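Local atomic coordinates of beta-N-acetylhexosaminidase (Mycobacterium smegmatis, PDB entry 4YYF), a protein that probably hydrolyses terminal non-reducing N-acetyl-D-hexosamine residues from N-acetyl-beta-D-hexosaminides as a glycosyl hydrolase of family 3. Residues A[71-76]-A[80-85]; A[111-116]-A[144-149]; A[159-164]-A[233-238]. The protein carries 1 engineered substitution. All coordinates share one frame; numbering follows the deposited sequence.

The three contacts all lie within the TIM-barrel domain of a glycosyl hydrolase of family 3. Contacts 1 and 2 are neighbours, their centres about 10 Å apart, and they share apolar packing: Leu82 CD1 of contact 1 meets Leu113 CD2 of contact 2 at 3.8 Å, and Thr83 CG2 reaches Leu149 CD2 at 3.9 Å. Contact 3 stands apart, with its centre about 30 Å from that of contact 1 and about 26 Å from that of contact 2; its nearest atoms are about 14 Å from either. Through Asp160, contact 3 binds the His204 ring and the backbone N of His208, both in the family's Lys-His-Phe-Pro-Gly-His-Gly signature. The acetate at contact 2 probably comes from the crystallisation liquor.

Contact 1 (A[71-76]-A[80-85]); sequences IMIGSW and SMLTDG
A buried, purely apolar contact joins strand 70-73 of the TIM barrel to the loop that carries the chain on toward helix 86-93, so it belongs to the beta-to-alpha connection of one barrel strand. Segment 71-76 holds the end of the strand and the turn after it; residues 80-85 pass back on its outer side. Ile71 and Ile73 point toward the loop, while Met72 between them turns the other way and packs on Phe155 and Asp104. This is the alternation expected of a barrel strand with helices outside it.

Ile73 and Met81 each meet two side chains across the contact: Ile73 CD1 lies 4.3 Å from the selenium of Met81 and 4.3 Å from CD2 of Leu82. Met81, present as selenomethionine, has CG set between its backbone N and carbonyl carbon (chi1 62°). From there the chain runs straight to SE, then bends at its last torsion (chi3 -65°), which carries the terminal CE methyl to CD1 of Ile71 at 4.4 Å. Separations of this size describe light van der Waals contact, and only 134 Å² is buried in all. Leu87 of helix 86-93 touches Ile71, Met81 and Leu82 together, and Ala56 and Ala59 of helix 56-66 also lie against Met81.

The loop is shaped by its own polar bonds. Thr83 N donates to Ser80 O at 3.1 Å, and Asp84 OD1 accepts from Ser86 N just as Gly85 takes the N-cap position of helix 86-93. Past the strand, the Trp76 ring folds back over Gly74, whose CA lies 3.5 Å above the ring plane, offset toward the rim.

Contact 2 (A[111-116]-A[144-149]); sequences SRLASL and RKMRDL. With ACT (acetate ion), chain E.
Leu113 CD1 touches CG of Met146 at 3.8 Å, the two side chains crossing at about a right angle, and it comes within 4.4 Å of Leu149 CD1. That Leu149 methyl also faces Leu116, 4.0 Å from its CD1 and 4.1 Å from its CB, so it sits against both leucines of segment 111-116. No hydrogen bond crosses between the segments, and 177 Å² is buried. The selenomethionine Met146 turns its terminal methyl out of line (chi3 -126°); the side chain also touches Val151, Leu193 and Glu105.

In the TIM barrel, this packing sets the short helix 114-117 against the C-terminal end of helix 132-148. Leu113 is the N-cap residue of the short helix and lies within a type I turn closed by Ala114 N to Ser111 O at 3.1 Å. Both carboxylate oxygens of Glu105 grip that turn: OE1 bonds Ser111 OG, and OE2 bonds Leu113 N.

At the exposed margin, Lys145 stretches out fully beyond CG. Its NZ donates to O of the acetate at 2.7 Å, and Arg142 NH1 binds the same ion. Lys145 NZ also makes a weak bond to Ile117 O.

Contact 3 (A[159-164]-A[233-238]); sequences VDVTDA and LVPYRT
In Val159, CG1 lies opposite the carbonyl carbon (chi1 -62°), which puts CG2 between the backbone N and the carbonyl carbon and aims it at the phenol end of Tyr236. Tyr236 in turn has CG opposite its own carbonyl carbon (chi1 -65°), and its ring reaches away from helix 234-239 to meet the valine. CG2 of Val159 lies 3.3 Å from Tyr236 CZ and equally close to Tyr236 OH, a tight contact in which the methyl approaches the ring obliquely.

Beside it, Pro235 packs flank to flank on the same valine. Val159 CB lies 4.1 Å from Pro235 CB. Pro235 CG rests 3.9 Å from the carbonyl O of Val159. The next valine is a lighter neighbour, with Val161 CG2 4.3 Å from Pro235 CG. Leu202 of strand 199-205 touches both Val159 and Tyr236, and the tyrosine ring also stacks edge-to-face with Phe205.

A polar link runs alongside the apolar one. A water joins Tyr236 OH to Asp160 OD1, at 2.7 Å from each, so the hydroxyl stays tied to the loop although no direct hydrogen bond joins the segments. Farther along, Thr162 OG1 accepts from Ala164 N at 3.1 Å, nearly straight at 164°, forming an ST turn, and Thr162 OG1 bonds Gly209 O as well.

In the same Asp160 carboxylate, OD2 bonds His204 ND1, and OD1, which the water also reaches, bonds the backbone N of His208. This arrangement fastens the loop after barrel strand 153-154 to the Lys-His-Phe-Pro-Gly-His-Gly signature of family 3 beta-N-acetylhexosaminidases.

Contact 1 (A[71-76]-A[80-85])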
ATOM      1  N   ILE A  71      -8.749   4.663  -5.464  1.00 12.59           N
ATOM      2  CA  ILE A  71      -8.670   5.990  -4.872  1.00 14.25           C
ATOM      3  C   ILE A  71      -8.304   5.843  -3.404  1.00 16.04           C
ATOM      4  O   ILE A  71      -8.648   4.841  -2.774  1.00 15.77           O
ATOM      5  CB  ILE A  71      -9.992   6.775  -5.016  1.00 14.69           C
ATOM      6  CG1 ILE A  71     -11.155   5.983  -4.420  1.00 16.35           C
ATOM      7  CG2 ILE A  71     -10.239   7.129  -6.498  1.00 13.60           C
ATOM      8  CD1 ILE A  71     -12.468   6.787  -4.329  1.00 17.72           C
HETATM    9  N   MSE A  72      -7.592   6.826  -2.860  1.00 13.05           N
HETATM   10  CA  MSE A  72      -7.196   6.757  -1.466  1.00 15.45           C
HETATM   11  C   MSE A  72      -7.843   7.880  -0.659  1.00 17.16           C
HETATM   12  O   MSE A  72      -7.908   9.028  -1.099  1.00 17.22           O
HETATM   13  CB  MSE A  72      -5.679   6.832  -1.303  1.00 13.33           C
HETATM   14  CG  MSE A  72      -5.263   6.631   0.148  1.00 25.00           C
HETATM   15 SE   MSE A  72      -3.364   6.843   0.419  0.39 26.02          SE
HETATM   16  CE  MSE A  72      -3.262   6.346   2.303  1.00 49.86           C
ATOM     17  N   ILE A  73      -8.313   7.524   0.530  1.00 15.39           N
ATOM     18  CA  ILE A  73      -8.870   8.472   1.473  1.00 16.60           C
ATOM     19  C   ILE A  73      -7.744   8.857   2.427  1.00 16.67           C
ATOM     20  O   ILE A  73      -7.094   7.987   3.004  1.00 15.62           O
ATOM     21  CB  ILE A  73      -9.987   7.814   2.301  1.00 18.44           C
ATOM     22  CG1 ILE A  73     -11.067   7.210   1.390  1.00 23.58           C
ATOM     23  CG2 ILE A  73     -10.590   8.794   3.286  1.00 19.29           C
ATOM     24  CD1 ILE A  73     -11.742   8.202   0.464  1.00 26.45           C
ATOM     25  N   GLY A  74      -7.514  10.153   2.623  1.00 18.82           N
ATOM     26  CA  GLY A  74      -6.475  10.584   3.541  1.00 19.36           C
ATOM     27  C   GLY A  74      -6.913  11.741   4.399  1.00 19.91           C
ATOM     28  O   GLY A  74      -8.090  12.112   4.392  1.00 19.67           O
ATOM     29  N   SER A  75      -5.970  12.335   5.130  1.00 19.98           N
ATOM     30  CA  SER A  75      -6.273  13.511   5.944  1.00 25.02           C
ATOM     31  C   SER A  75      -6.765  14.685   5.084  1.00 27.11           C
ATOM     32  O   SER A  75      -7.444  15.577   5.573  1.00 32.03           O
ATOM     33  CB  SER A  75      -5.046  13.933   6.753  1.00 25.61           C
ATOM     34  OG  SER A  75      -3.947  14.137   5.893  1.00 33.07           O
ATOM     35  N   TRP A  76      -6.424  14.661   3.799  1.00 27.90           N
ATOM     36  CA  TRP A  76      -6.802  15.713   2.851  1.00 29.17           C
ATOM     37  C   TRP A  76      -8.218  15.489   2.294  1.00 25.97           C
ATOM     38  O   TRP A  76      -8.700  16.267   1.478  1.00 27.78           O
ATOM     39  CB  TRP A  76      -5.797  15.725   1.687  1.00 26.85           C
ATOM     40  CG  TRP A  76      -5.756  14.399   1.001  1.00 26.76           C
ATOM     41  CD1 TRP A  76      -6.557  13.981  -0.020  1.00 27.76           C
ATOM     42  CD2 TRP A  76      -4.891  13.297   1.311  1.00 31.07           C
ATOM     43  NE1 TRP A  76      -6.246  12.686  -0.365  1.00 32.22           N
ATOM     44  CE2 TRP A  76      -5.226  12.246   0.435  1.00 31.81           C
ATOM     45  CE3 TRP A  76      -3.867  13.101   2.244  1.00 33.51           C
ATOM     46  CZ2 TRP A  76      -4.571  11.010   0.463  1.00 34.18           C
ATOM     47  CZ3 TRP A  76      -3.217  11.875   2.270  1.00 33.37           C
ATOM     48  CH2 TRP A  76      -3.570  10.846   1.386  1.00 32.63           C
ATOM     49  N   SER A  80     -17.327  13.261   4.088  1.00 16.97           N
ATOM     50  CA  SER A  80     -18.774  13.165   3.905  1.00 18.58           C
ATOM     51  C   SER A  80     -19.129  12.219   2.760  1.00 17.34           C
ATOM     52  O   SER A  80     -20.205  11.630   2.760  1.00 21.16           O
ATOM     53  CB  SER A  80     -19.404  14.544   3.698  1.00 27.05           C
ATOM     54  OG  SER A  80     -18.885  15.137   2.534  1.00 36.46           O
HETATM   55  N   MSE A  81     -18.228  12.051   1.792  1.00 16.96           N
HETATM   56  CA  MSE A  81     -18.492  11.130   0.680  1.00 18.96           C
HETATM   57  C   MSE A  81     -18.683   9.679   1.140  1.00 18.89           C
HETATM   58  O   MSE A  81     -19.266   8.865   0.418  1.00 18.93           O
HETATM   59  CB  MSE A  81     -17.373  11.201  -0.367  1.00 17.33           C
HETATM   60  CG  MSE A  81     -15.990  10.798   0.173  1.00 20.56           C
HETATM   61 SE   MSE A  81     -14.596  10.909  -1.216  0.74 27.22          SE
HETATM   62  CE  MSE A  81     -15.273   9.519  -2.360  1.00 20.10           C
ATOM     63  N   LEU A  82     -18.194   9.345   2.332  1.00 14.18           N
ATOM     64  CA  LEU A  82     -18.334   7.975   2.844  1.00 17.01           C
ATOM     65  C   LEU A  82     -19.691   7.708   3.476  1.00 19.04           C
ATOM     66  O   LEU A  82     -20.075   6.546   3.662  1.00 20.56           O
ATOM     67  CB  LEU A  82     -17.258   7.665   3.886  1.00 15.86           C
ATOM     68  CG  LEU A  82     -15.835   7.908   3.440  1.00 16.64           C
ATOM     69  CD1 LEU A  82     -14.887   7.632   4.596  1.00 14.90           C
ATOM     70  CD2 LEU A  82     -15.529   7.024   2.239  1.00 14.50           C
ATOM     71  N   THR A  83     -20.406   8.769   3.838  1.00 16.84           N
ATOM     72  CA  THR A  83     -21.692   8.601   4.510  1.00 16.19           C
ATOM     73  C   THR A  83     -22.878   9.167   3.741  1.00 18.92           C
ATOM     74  O   THR A  83     -24.023   8.973   4.157  1.00 23.85           O
ATOM     75  CB  THR A  83     -21.699   9.206   5.940  1.00 29.80           C
ATOM     76  OG1 THR A  83     -21.403  10.605   5.875  1.00 24.68           O
ATOM     77  CG2 THR A  83     -20.672   8.516   6.828  1.00 30.00           C
ATOM     78  N   ASP A  84     -22.631   9.883   2.643  1.00 22.23           N
ATOM     79  CA  ASP A  84     -23.750  10.553   1.961  1.00 22.74           C
ATOM     80  C   ASP A  84     -24.189   9.837   0.684  1.00 22.29           C
ATOM     81  O   ASP A  84     -25.027  10.338  -0.057  1.00 21.08           O
ATOM     82  CB  ASP A  84     -23.466  12.041   1.681  1.00 25.50           C
ATOM     83  CG  ASP A  84     -22.345  12.256   0.663  1.00 27.72           C
ATOM     84  OD1 ASP A  84     -21.929  11.285  -0.019  1.00 23.64           O
ATOM     85  OD2 ASP A  84     -21.871  13.414   0.538  1.00 23.96           O
ATOM     86  N   GLY A  85     -23.620   8.667   0.433  1.00 21.89           N
ATOM     87  CA  GLY A  85     -24.000   7.874  -0.729  1.00 16.96           C
ATOM     88  C   GLY A  85     -23.129   8.104  -1.949  1.00 20.32           C
ATOM     89  O   GLY A  85     -23.235   7.378  -2.941  1.00 18.53           O
TER

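Contact 2 (A[111-116]-A[144-149])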
ATOM      1  N   SER A 111      -4.982   7.330  11.949  1.00 16.69           N
ATOM      2  CA  SER A 111      -6.329   6.791  12.039  1.00 19.37           C
ATOM      3  C   SER A 111      -7.278   7.740  11.316  1.00 22.00           C
ATOM      4  O   SER A 111      -8.072   8.444  11.945  1.00 17.70           O
ATOM      5  CB  SER A 111      -6.707   6.646  13.511  1.00 19.27           C
ATOM      6  OG  SER A 111      -7.893   5.897  13.684  1.00 22.35           O
ATOM      7  N   ARG A 112      -7.193   7.759   9.988  1.00 19.80           N
ATOM      8  CA  ARG A 112      -7.927   8.752   9.199  1.00 17.54           C
ATOM      9  C   ARG A 112      -9.451   8.611   9.313  1.00 19.83           C
ATOM     10  O   ARG A 112     -10.177   9.556   9.040  1.00 19.49           O
ATOM     11  CB  ARG A 112      -7.488   8.696   7.729  1.00 20.48           C
ATOM     12  CG  ARG A 112      -5.969   8.822   7.513  1.00 29.60           C
ATOM     13  CD  ARG A 112      -5.346   9.961   8.324  1.00 31.35           C
ATOM     14  NE  ARG A 112      -3.922  10.152   8.012  1.00 29.69           N
ATOM     15  CZ  ARG A 112      -2.979  10.425   8.910  1.00 31.98           C
ATOM     16  NH1 ARG A 112      -3.287  10.541  10.192  1.00 33.18           N
ATOM     17  NH2 ARG A 112      -1.720  10.583   8.524  1.00 39.63           N
ATOM     18  N   LEU A 113      -9.932   7.446   9.746  1.00 15.14           N
ATOM     19  CA  LEU A 113     -11.379   7.245   9.895  1.00 17.31           C
ATOM     20  C   LEU A 113     -11.897   7.356  11.339  1.00 17.96           C
ATOM     21  O   LEU A 113     -13.082   7.100  11.608  1.00 20.27           O
ATOM     22  CB  LEU A 113     -11.786   5.903   9.285  1.00 13.15           C
ATOM     23  CG  LEU A 113     -11.429   5.710   7.806  1.00 16.26           C
ATOM     24  CD1 LEU A 113     -11.871   4.317   7.340  1.00 18.82           C
ATOM     25  CD2 LEU A 113     -12.076   6.802   6.950  1.00 14.58           C
ATOM     26  N   ALA A 114     -11.032   7.762  12.262  1.00 18.38           N
ATOM     27  CA  ALA A 114     -11.388   7.796  13.695  1.00 19.55           C
ATOM     28  C   ALA A 114     -12.661   8.573  14.027  1.00 17.30           C
ATOM     29  O   ALA A 114     -13.377   8.222  14.967  1.00 21.13           O
ATOM     30  CB  ALA A 114     -10.224   8.306  14.541  1.00 17.54           C
ATOM     31  N   SER A 115     -12.938   9.633  13.276  1.00 20.26           N
ATOM     32  CA  SER A 115     -14.113  10.461  13.557  1.00 23.94           C
ATOM     33  C   SER A 115     -15.400   9.677  13.305  1.00 19.61           C
ATOM     34  O   SER A 115     -16.454   9.983  13.880  1.00 17.70           O
ATOM     35  CB  SER A 115     -14.090  11.735  12.707  1.00 22.26           C
ATOM     36  OG  SER A 115     -14.080  11.402  11.332  1.00 23.40           O
ATOM     37  N   LEU A 116     -15.302   8.651  12.460  1.00 14.92           N
ATOM     38  CA  LEU A 116     -16.461   7.837  12.090  1.00 15.97           C
ATOM     39  C   LEU A 116     -16.471   6.461  12.746  1.00 20.04           C
ATOM     40  O   LEU A 116     -17.528   5.900  13.011  1.00 17.83           O
ATOM     41  CB  LEU A 116     -16.529   7.667  10.562  1.00 16.02           C
ATOM     42  CG  LEU A 116     -16.829   8.924   9.742  1.00 17.56           C
ATOM     43  CD1 LEU A 116     -16.548   8.666   8.260  1.00 16.36           C
ATOM     44  CD2 LEU A 116     -18.266   9.364   9.921  1.00 17.94           C
ATOM     45  N   ARG A 144     -14.994  -4.215   9.877  1.00 11.01           N
ATOM     46  CA  ARG A 144     -16.402  -4.194   9.499  1.00 14.44           C
ATOM     47  C   ARG A 144     -16.889  -2.761   9.407  1.00 13.67           C
ATOM     48  O   ARG A 144     -17.665  -2.427   8.517  1.00 12.71           O
ATOM     49  CB  ARG A 144     -17.243  -4.992  10.498  1.00 14.08           C
ATOM     50  CG  ARG A 144     -17.040  -6.494  10.379  1.00 14.35           C
ATOM     51  CD  ARG A 144     -17.635  -7.243  11.549  1.00 15.51           C
ATOM     52  NE  ARG A 144     -17.461  -8.690  11.391  1.00 16.95           N
ATOM     53  CZ  ARG A 144     -17.656  -9.580  12.352  1.00 15.11           C
ATOM     54  NH1 ARG A 144     -18.023  -9.173  13.562  1.00 13.80           N
ATOM     55  NH2 ARG A 144     -17.471 -10.878  12.107  1.00 14.47           N
ATOM     56  N   LYS A 145     -16.423  -1.912  10.324  1.00 12.54           N
ATOM     57  CA  LYS A 145     -16.810  -0.501  10.316  1.00 14.68           C
ATOM     58  C   LYS A 145     -16.276   0.193   9.072  1.00 17.62           C
ATOM     59  O   LYS A 145     -16.945   1.059   8.512  1.00 15.38           O
ATOM     60  CB  LYS A 145     -16.360   0.213  11.598  1.00 10.85           C
ATOM     61  CG  LYS A 145     -17.147  -0.177  12.846  1.00 12.78           C
ATOM     62  CD  LYS A 145     -16.484   0.392  14.099  1.00 14.62           C
ATOM     63  CE  LYS A 145     -17.168  -0.061  15.375  1.00 18.54           C
ATOM     64  NZ  LYS A 145     -16.599   0.629  16.592  1.00 18.76           N
HETATM   65  N   MSE A 146     -15.083  -0.199   8.627  1.00 14.16           N
HETATM   66  CA  MSE A 146     -14.536   0.298   7.358  1.00 15.49           C
HETATM   67  C   MSE A 146     -15.316  -0.175   6.134  1.00 15.98           C
HETATM   68  O   MSE A 146     -15.559   0.599   5.212  1.00 15.72           O
HETATM   69  CB  MSE A 146     -13.063  -0.135   7.195  1.00 14.21           C
HETATM   70  CG  MSE A 146     -12.127   0.574   8.134  1.00 21.78           C
HETATM   71 SE   MSE A 146     -10.323  -0.119   7.878  0.80 24.72          SE
HETATM   72  CE  MSE A 146      -9.939  -0.606   9.743  1.00 14.00           C
ATOM     73  N   ARG A 147     -15.685  -1.453   6.120  1.00 13.97           N
ATOM     74  CA  ARG A 147     -16.508  -2.002   5.048  1.00 12.29           C
ATOM     75  C   ARG A 147     -17.825  -1.241   4.918  1.00 15.20           C
ATOM     76  O   ARG A 147     -18.263  -0.956   3.810  1.00 14.03           O
ATOM     77  CB  ARG A 147     -16.837  -3.473   5.305  1.00 12.16           C
ATOM     78  CG  ARG A 147     -15.672  -4.455   5.216  1.00 13.04           C
ATOM     79  CD  ARG A 147     -15.009  -4.494   3.847  1.00 15.00           C
ATOM     80  NE  ARG A 147     -15.889  -4.790   2.711  1.00 15.98           N
ATOM     81  CZ  ARG A 147     -16.402  -5.984   2.427  1.00 19.23           C
ATOM     82  NH1 ARG A 147     -16.204  -7.011   3.250  1.00 18.60           N
ATOM     83  NH2 ARG A 147     -17.156  -6.139   1.335  1.00 18.01           N
ATOM     84  N   ASP A 148     -18.465  -0.936   6.049  1.00 14.08           N
ATOM     85  CA  ASP A 148     -19.719  -0.165   6.046  1.00 15.60           C
ATOM     86  C   ASP A 148     -19.552   1.175   5.327  1.00 19.98           C
ATOM     87  O   ASP A 148     -20.495   1.712   4.730  1.00 18.28           O
ATOM     88  CB  ASP A 148     -20.194   0.106   7.474  1.00 20.09           C
ATOM     89  CG  ASP A 148     -21.204  -0.904   7.968  1.00 27.00           C
ATOM     90  OD1 ASP A 148     -21.947  -1.483   7.137  1.00 27.36           O
ATOM     91  OD2 ASP A 148     -21.273  -1.098   9.203  1.00 25.39           O
ATOM     92  N   LEU A 149     -18.340   1.711   5.380  1.00 11.70           N
ATOM     93  CA  LEU A 149     -18.052   2.998   4.752  1.00 14.01           C
ATOM     94  C   LEU A 149     -17.573   2.856   3.313  1.00 12.79           C
ATOM     95  O   LEU A 149     -17.271   3.854   2.659  1.00 15.85           O
ATOM     96  CB  LEU A 149     -17.006   3.770   5.575  1.00 16.41           C
ATOM     97  CG  LEU A 149     -17.422   4.162   6.993  1.00 14.76           C
ATOM     98  CD1 LEU A 149     -16.230   4.737   7.760  1.00 17.27           C
ATOM     99  CD2 LEU A 149     -18.554   5.196   6.962  1.00 14.19           C
TER
HETATM  100  C   ACT E 402     -13.244  -0.601  17.676  1.00 35.58           C
HETATM  101  O   ACT E 402     -14.356  -0.686  17.109  1.00 38.32           O
HETATM  102  OXT ACT E 402     -12.730   0.537  17.685  1.00 30.44           O
HETATM  103  CH3 ACT E 402     -12.568  -1.796  18.278  1.00 28.52           C

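Contact 3 (A[159-164]-A[233-238])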
ATOM      1  N   VAL A 159       4.426  -3.663   9.921  1.00 15.35           N
ATOM      2  CA  VAL A 159       5.204  -4.769  10.475  1.00 14.21           C
ATOM      3  C   VAL A 159       6.639  -4.334  10.734  1.00 15.19           C
ATOM      4  O   VAL A 159       7.490  -5.143  11.119  1.00 18.43           O
ATOM      5  CB  VAL A 159       5.151  -6.033   9.579  1.00 22.28           C
ATOM      6  CG1 VAL A 159       3.707  -6.559   9.466  1.00 18.32           C
ATOM      7  CG2 VAL A 159       5.712  -5.730   8.205  1.00 16.44           C
ATOM      8  N   ASP A 160       6.896  -3.042  10.551  1.00 17.74           N
ATOM      9  CA  ASP A 160       8.164  -2.458  10.970  1.00 15.77           C
ATOM     10  C   ASP A 160       8.462  -2.771  12.429  1.00 19.13           C
ATOM     11  O   ASP A 160       7.562  -2.804  13.274  1.00 21.50           O
ATOM     12  CB  ASP A 160       8.156  -0.940  10.779  1.00 20.07           C
ATOM     13  CG  ASP A 160       7.974  -0.529   9.335  1.00 23.42           C
ATOM     14  OD1 ASP A 160       8.497  -1.227   8.434  1.00 20.94           O
ATOM     15  OD2 ASP A 160       7.292   0.498   9.095  1.00 18.97           O
ATOM     16  N   VAL A 161       9.741  -3.000  12.712  1.00 19.33           N
ATOM     17  CA  VAL A 161      10.205  -3.372  14.036  1.00 17.46           C
ATOM     18  C   VAL A 161      11.047  -2.214  14.547  1.00 19.36           C
ATOM     19  O   VAL A 161      11.982  -1.796  13.869  1.00 21.73           O
ATOM     20  CB  VAL A 161      11.089  -4.632  13.930  1.00 18.16           C
ATOM     21  CG1 VAL A 161      11.649  -5.013  15.273  1.00 20.34           C
ATOM     22  CG2 VAL A 161      10.284  -5.785  13.311  1.00 21.48           C
ATOM     23  N   THR A 162      10.725  -1.677  15.724  1.00 20.58           N
ATOM     24  CA  THR A 162      11.485  -0.538  16.235  1.00 21.70           C
ATOM     25  C   THR A 162      11.305  -0.320  17.727  1.00 27.66           C
ATOM     26  O   THR A 162      10.317  -0.756  18.325  1.00 32.50           O
ATOM     27  CB  THR A 162      11.086   0.782  15.523  1.00 26.87           C
ATOM     28  OG1 THR A 162      12.050   1.800  15.819  1.00 26.43           O
ATOM     29  CG2 THR A 162       9.737   1.259  16.003  1.00 26.83           C
ATOM     30  N   ASP A 163      12.266   0.385  18.309  1.00 30.22           N
ATOM     31  CA  ASP A 163      12.179   0.828  19.698  1.00 35.02           C
ATOM     32  C   ASP A 163      12.223   2.355  19.796  1.00 34.94           C
ATOM     33  O   ASP A 163      12.412   2.910  20.885  1.00 31.60           O
ATOM     34  CB  ASP A 163      13.323   0.229  20.516  1.00 41.81           C
ATOM     35  CG  ASP A 163      14.680   0.491  19.889  1.00 53.17           C
ATOM     36  OD1 ASP A 163      14.776   1.340  18.974  1.00 57.53           O
ATOM     37  OD2 ASP A 163      15.660  -0.152  20.315  1.00 62.87           O
ATOM     38  N   ALA A 164      12.061   3.025  18.659  1.00 28.93           N
ATOM     39  CA  ALA A 164      12.088   4.492  18.621  1.00 30.01           C
ATOM     40  C   ALA A 164      11.004   5.113  19.504  1.00 27.42           C
ATOM     41  O   ALA A 164       9.988   4.480  19.797  1.00 30.60           O
ATOM     42  CB  ALA A 164      11.946   4.986  17.193  1.00 27.17           C
ATOM     43  N   LEU A 233      12.926  -8.368   8.529  1.00 17.83           N
ATOM     44  CA  LEU A 233      12.252  -9.166   7.504  1.00 17.43           C
ATOM     45  C   LEU A 233      11.532 -10.368   8.095  1.00 21.35           C
ATOM     46  O   LEU A 233      10.767 -11.036   7.405  1.00 22.01           O
ATOM     47  CB  LEU A 233      13.253  -9.637   6.432  1.00 17.91           C
ATOM     48  CG  LEU A 233      13.633  -8.556   5.422  1.00 16.65           C
ATOM     49  CD1 LEU A 233      14.830  -8.966   4.575  1.00 17.88           C
ATOM     50  CD2 LEU A 233      12.442  -8.213   4.529  1.00 19.19           C
ATOM     51  N   VAL A 234      11.789 -10.653   9.368  1.00 20.57           N
ATOM     52  CA  VAL A 234      11.214 -11.845  10.005  1.00 26.32           C
ATOM     53  C   VAL A 234       9.673 -11.955   9.916  1.00 23.31           C
ATOM     54  O   VAL A 234       9.161 -13.021   9.563  1.00 23.62           O
ATOM     55  CB  VAL A 234      11.747 -12.040  11.452  1.00 28.50           C
ATOM     56  CG1 VAL A 234      11.005 -13.156  12.162  1.00 31.96           C
ATOM     57  CG2 VAL A 234      13.245 -12.339  11.412  1.00 26.26           C
ATOM     58  N   PRO A 235       8.931 -10.866  10.216  1.00 22.28           N
ATOM     59  CA  PRO A 235       7.465 -10.962  10.141  1.00 18.74           C
ATOM     60  C   PRO A 235       6.925 -11.361   8.757  1.00 20.92           C
ATOM     61  O   PRO A 235       5.936 -12.093   8.680  1.00 20.32           O
ATOM     62  CB  PRO A 235       7.006  -9.537  10.503  1.00 19.53           C
ATOM     63  CG  PRO A 235       8.097  -9.019  11.394  1.00 22.32           C
ATOM     64  CD  PRO A 235       9.362  -9.577  10.802  1.00 22.37           C
ATOM     65  N   TYR A 236       7.555 -10.889   7.686  1.00 15.62           N
ATOM     66  CA  TYR A 236       7.099 -11.225   6.336  1.00 19.95           C
ATOM     67  C   TYR A 236       7.154 -12.725   6.043  1.00 22.95           C
ATOM     68  O   TYR A 236       6.367 -13.229   5.248  1.00 22.51           O
ATOM     69  CB  TYR A 236       7.907 -10.464   5.277  1.00 19.52           C
ATOM     70  CG  TYR A 236       7.723  -8.963   5.328  1.00 17.63           C
ATOM     71  CD1 TYR A 236       6.671  -8.349   4.662  1.00 19.27           C
ATOM     72  CD2 TYR A 236       8.604  -8.156   6.045  1.00 18.26           C
ATOM     73  CE1 TYR A 236       6.498  -6.971   4.706  1.00 17.48           C
ATOM     74  CE2 TYR A 236       8.432  -6.772   6.099  1.00 17.32           C
ATOM     75  CZ  TYR A 236       7.379  -6.194   5.422  1.00 19.17           C
ATOM     76  OH  TYR A 236       7.206  -4.820   5.463  1.00 19.07           O
ATOM     77  N   ARG A 237       8.079 -13.432   6.688  0.59 22.59           N
ATOM     78  CA  ARG A 237       8.264 -14.860   6.420  0.59 24.03           C
ATOM     79  C   ARG A 237       6.999 -15.671   6.633  0.59 25.01           C
ATOM     80  O   ARG A 237       6.751 -16.622   5.908  0.59 25.75           O
ATOM     81  CB  ARG A 237       9.361 -15.454   7.293  0.59 24.57           C
ATOM     82  CG  ARG A 237      10.750 -14.890   7.094  0.59 28.97           C
ATOM     83  CD  ARG A 237      11.642 -15.499   8.160  0.59 32.87           C
ATOM     84  NE  ARG A 237      12.999 -14.961   8.195  0.59 38.50           N
ATOM     85  CZ  ARG A 237      13.892 -15.284   9.127  0.59 36.06           C
ATOM     86  NH1 ARG A 237      15.112 -14.766   9.099  0.59 36.29           N
ATOM     87  NH2 ARG A 237      13.559 -16.129  10.094  0.59 30.18           N
ATOM     88  N   THR A 238       6.206 -15.313   7.637  1.00 20.59           N
ATOM     89  CA  THR A 238       4.946 -16.019   7.857  1.00 22.81           C
ATOM     90  C   THR A 238       3.725 -15.238   7.369  1.00 19.69           C
ATOM     91  O   THR A 238       2.757 -15.834   6.915  1.00 21.01           O
ATOM     92  CB  THR A 238       4.746 -16.454   9.321  1.00 31.12           C
ATOM     93  OG1 THR A 238       4.766 -15.307  10.161  1.00 33.52           O
ATOM     94  CG2 THR A 238       5.851 -17.404   9.753  1.00 33.96           C
TER
HETATM   95  O   HOH W   1       8.636  -3.739   7.525  1.00 19.35           O